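PDB 4PMH: pectinesterase from Sitophilus oryzae, which hydrolyses the methyl esters of pectin to release methanol and acidic galacturonan, and probably helps the weevil to digest plant cell walls. Local coordinates for residues I313-I319 and W357-G363. Sequence-based numbering, arbitrary orientation.
Sequences IIKESTI and WEYNNSG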
loop_
_atom_site.group_PDB
_atom_site.type_symbol
_atom_site.label_atom_id
_atom_site.label_comp_id
_atom_site.label_asym_id
_atom_site.label_seq_id
_atom_site.Cartn_x
_atom_site.Cartn_y
_atom_site.Cartn_z
ATOM N N ILE A 313 -3.896 -9.492 9.228
ATOM C CA ILE A 313 -4.837 -9.494 10.333
ATOM C C ILE A 313 -5.653 -8.198 10.339
ATOM O O ILE A 313 -5.091 -7.102 10.305
ATOM C CB ILE A 313 -4.093 -9.683 11.649
ATOM C CG1 ILE A 313 -3.580 -11.127 11.692
ATOM C CG2 ILE A 313 -5.011 -9.374 12.847
ATOM C CD1 ILE A 313 -2.682 -11.398 12.866
ATOM N N ILE A 314 -6.979 -8.338 10.350
ATOM C CA ILE A 314 -7.885 -7.201 10.540
ATOM C C ILE A 314 -8.468 -7.316 11.932
ATOM O O ILE A 314 -9.197 -8.261 12.226
ATOM C CB ILE A 314 -8.988 -7.166 9.493
ATOM C CG1 ILE A 314 -8.375 -7.023 8.102
ATOM C CG2 ILE A 314 -9.940 -6.004 9.760
ATOM C CD1 ILE A 314 -9.321 -7.345 6.972
ATOM N N LYS A 315 -8.102 -6.373 12.794
ATOM C CA LYS A 315 -8.440 -6.409 14.221
ATOM C C LYS A 315 -9.187 -5.149 14.670
ATOM O O LYS A 315 -8.764 -4.038 14.352
ATOM C CB LYS A 315 -7.145 -6.489 15.023
ATOM C CG LYS A 315 -7.312 -6.465 16.535
ATOM C CD LYS A 315 -6.030 -6.968 17.181
ATOM C CE LYS A 315 -6.089 -6.931 18.704
ATOM N NZ LYS A 315 -4.789 -7.360 19.279
ATOM N N GLU A 316 -10.279 -5.324 15.427
ATOM C CA GLU A 316 -11.013 -4.199 16.027
ATOM C C GLU A 316 -11.313 -3.088 15.029
ATOM O O GLU A 316 -11.168 -1.906 15.301
ATOM C CB GLU A 316 -10.290 -3.739 17.304
ATOM C CG GLU A 316 -10.294 -4.897 18.291
ATOM C CD GLU A 316 -9.607 -4.643 19.603
ATOM O OE1 GLU A 316 -9.118 -3.525 19.798
ATOM O OE2 GLU A 316 -9.584 -5.576 20.440
ATOM N N SER A 317 -11.736 -3.516 13.847
ATOM C CA SER A 317 -12.069 -2.615 12.777
ATOM C C SER A 317 -13.556 -2.734 12.417
ATOM O O SER A 317 -14.227 -3.718 12.757
ATOM C CB SER A 317 -11.192 -2.902 11.569
ATOM O OG SER A 317 -9.852 -2.524 11.829
ATOM N N THR A 318 -14.040 -1.708 11.735
ATOM C CA THR A 318 -15.384 -1.674 11.214
ATOM C C THR A 318 -15.385 -2.193 9.772
ATOM O O THR A 318 -14.676 -1.672 8.923
ATOM C CB THR A 318 -15.916 -0.233 11.252
ATOM O OG1 THR A 318 -16.005 0.208 12.624
ATOM C CG2 THR A 318 -17.278 -0.140 10.595
ATOM N N ILE A 319 -16.165 -3.220 9.499
ATOM C CA ILE A 319 -16.261 -3.764 8.147
ATOM C C ILE A 319 -17.700 -3.560 7.691
ATOM O O ILE A 319 -18.625 -4.097 8.308
ATOM C CB ILE A 319 -15.887 -5.246 8.106
ATOM C CG1 ILE A 319 -14.483 -5.455 8.714
ATOM C CG2 ILE A 319 -15.938 -5.773 6.685
ATOM C CD1 ILE A 319 -14.015 -6.899 8.731
ATOM N N TRP A 357 -6.560 -13.457 8.841
ATOM C CA TRP A 357 -7.275 -13.642 10.103
ATOM C C TRP A 357 -7.956 -12.372 10.561
ATOM O O TRP A 357 -7.578 -11.278 10.175
ATOM C CB TRP A 357 -6.320 -14.082 11.225
ATOM C CG TRP A 357 -5.236 -15.053 10.818
ATOM C CD1 TRP A 357 -3.957 -14.743 10.419
ATOM C CD2 TRP A 357 -5.324 -16.469 10.808
ATOM N NE1 TRP A 357 -3.259 -15.886 10.145
ATOM C CE2 TRP A 357 -4.069 -16.966 10.375
ATOM C CE3 TRP A 357 -6.343 -17.379 11.108
ATOM C CZ2 TRP A 357 -3.811 -18.337 10.229
ATOM C CZ3 TRP A 357 -6.087 -18.729 10.960
ATOM C CH2 TRP A 357 -4.815 -19.193 10.530
ATOM N N GLU A 358 -8.938 -12.527 11.440
ATOM C CA GLU A 358 -9.614 -11.380 12.029
ATOM C C GLU A 358 -9.707 -11.531 13.539
ATOM O O GLU A 358 -9.663 -12.637 14.037
ATOM C CB GLU A 358 -11.016 -11.287 11.495
ATOM C CG GLU A 358 -11.105 -10.948 10.030
ATOM C CD GLU A 358 -12.523 -11.079 9.571
ATOM O OE1 GLU A 358 -12.798 -12.082 8.911
ATOM O OE2 GLU A 358 -13.364 -10.227 9.929
ATOM N N TYR A 359 -9.903 -10.423 14.248
ATOM C CA TYR A 359 -10.196 -10.484 15.676
ATOM C C TYR A 359 -11.056 -9.289 16.051
ATOM O O TYR A 359 -10.626 -8.153 15.865
ATOM C CB TYR A 359 -8.912 -10.420 16.511
ATOM C CG TYR A 359 -9.177 -10.376 18.016
ATOM C CD1 TYR A 359 -9.701 -11.475 18.669
ATOM C CD2 TYR A 359 -8.881 -9.247 18.774
ATOM C CE1 TYR A 359 -9.948 -11.455 20.036
ATOM C CE2 TYR A 359 -9.132 -9.218 20.152
ATOM C CZ TYR A 359 -9.674 -10.324 20.763
ATOM O OH TYR A 359 -9.929 -10.333 22.129
ATOM N N ASN A 360 -12.254 -9.541 16.577
ATOM C CA ASN A 360 -13.043 -8.503 17.239
ATOM C C ASN A 360 -13.417 -7.328 16.346
ATOM O O ASN A 360 -13.361 -6.166 16.756
ATOM C CB ASN A 360 -12.262 -8.014 18.469
ATOM C CG ASN A 360 -13.143 -7.359 19.502
ATOM O OD1 ASN A 360 -14.358 -7.546 19.503
ATOM N ND2 ASN A 360 -12.533 -6.603 20.409
ATOM N N ASN A 361 -13.785 -7.633 15.109
ATOM C CA ASN A 361 -14.289 -6.624 14.197
ATOM C C ASN A 361 -15.791 -6.429 14.417
ATOM O O ASN A 361 -16.448 -7.226 15.091
ATOM C CB ASN A 361 -13.987 -7.021 12.749
ATOM C CG ASN A 361 -12.505 -7.112 12.468
ATOM O OD1 ASN A 361 -11.721 -6.293 12.958
ATOM N ND2 ASN A 361 -12.100 -8.137 11.687
ATOM N N SER A 362 -16.324 -5.339 13.891
ATOM C CA SER A 362 -17.734 -5.063 14.009
ATOM C C SER A 362 -18.224 -4.441 12.743
ATOM O O SER A 362 -17.440 -4.267 11.791
ATOM C CB SER A 362 -17.998 -4.163 15.219
ATOM O OG SER A 362 -17.242 -2.983 15.132
ATOM N N GLY A 363 -19.526 -4.119 12.725
ATOM C CA GLY A 363 -20.193 -3.575 11.546
ATOM C C GLY A 363 -20.922 -4.655 10.782
ATOM O O GLY A 363 -20.846 -5.837 11.116
#
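Two donors converge on the carbonyl oxygen Ile-314 O: the backbone N of Tyr-359 and the side-chain ND2 of Asn-361, both at 3.0 Å and from opposite faces of the carbonyl plane. The example illustrates how neighbouring coils of a right-handed parallel beta-helix, the fold of pectinesterases, stay joined where strands turn a corner. Strands 313-315 and 357-359 run parallel, and 355-359 is an edge strand of its sheet, at the end opposite 42-44. Through this ladder Ile-314 N donates to Trp-357 O and Glu-316 N to Tyr-359 O (2.9 Å).

At the bends both segments take positive phi, Glu-316 at 49° and Asn-360 at 61°, and the Asn-361 amide links the two bends. Its OD1 accepts from Ser-317 N at 2.9 Å, while ND2, besides gripping Ile-314 O, donates to the anti lone pair of Glu-358 OE2, which lies close to the amide plane; with both ends engaged, the flip of the amide is fixed. Arg-10 forms a salt bridge with Glu-358 OE1, and the methyl Ile-319 CD1 lies against Glu-358 OE2 and Asn-361 ND2.

On the other side of the sheet, Lys-315 extends alongside Tyr-359, CG anti to the backbone N (chi1 177°), bringing CE to 3.6 Å from Tyr-359 CD2 and NZ to Phe-21 O. Beyond the corner, Ser-362 N bonds to Ser-317 O and Ile-319 N to Ser-362 O (2.8 Å). Between the two bend residues, Asn-360 ND2 donates to Glu-316 OE2 at 3.1 Å from above the carboxylate plane, the amide standing almost perpendicular to the carboxylate.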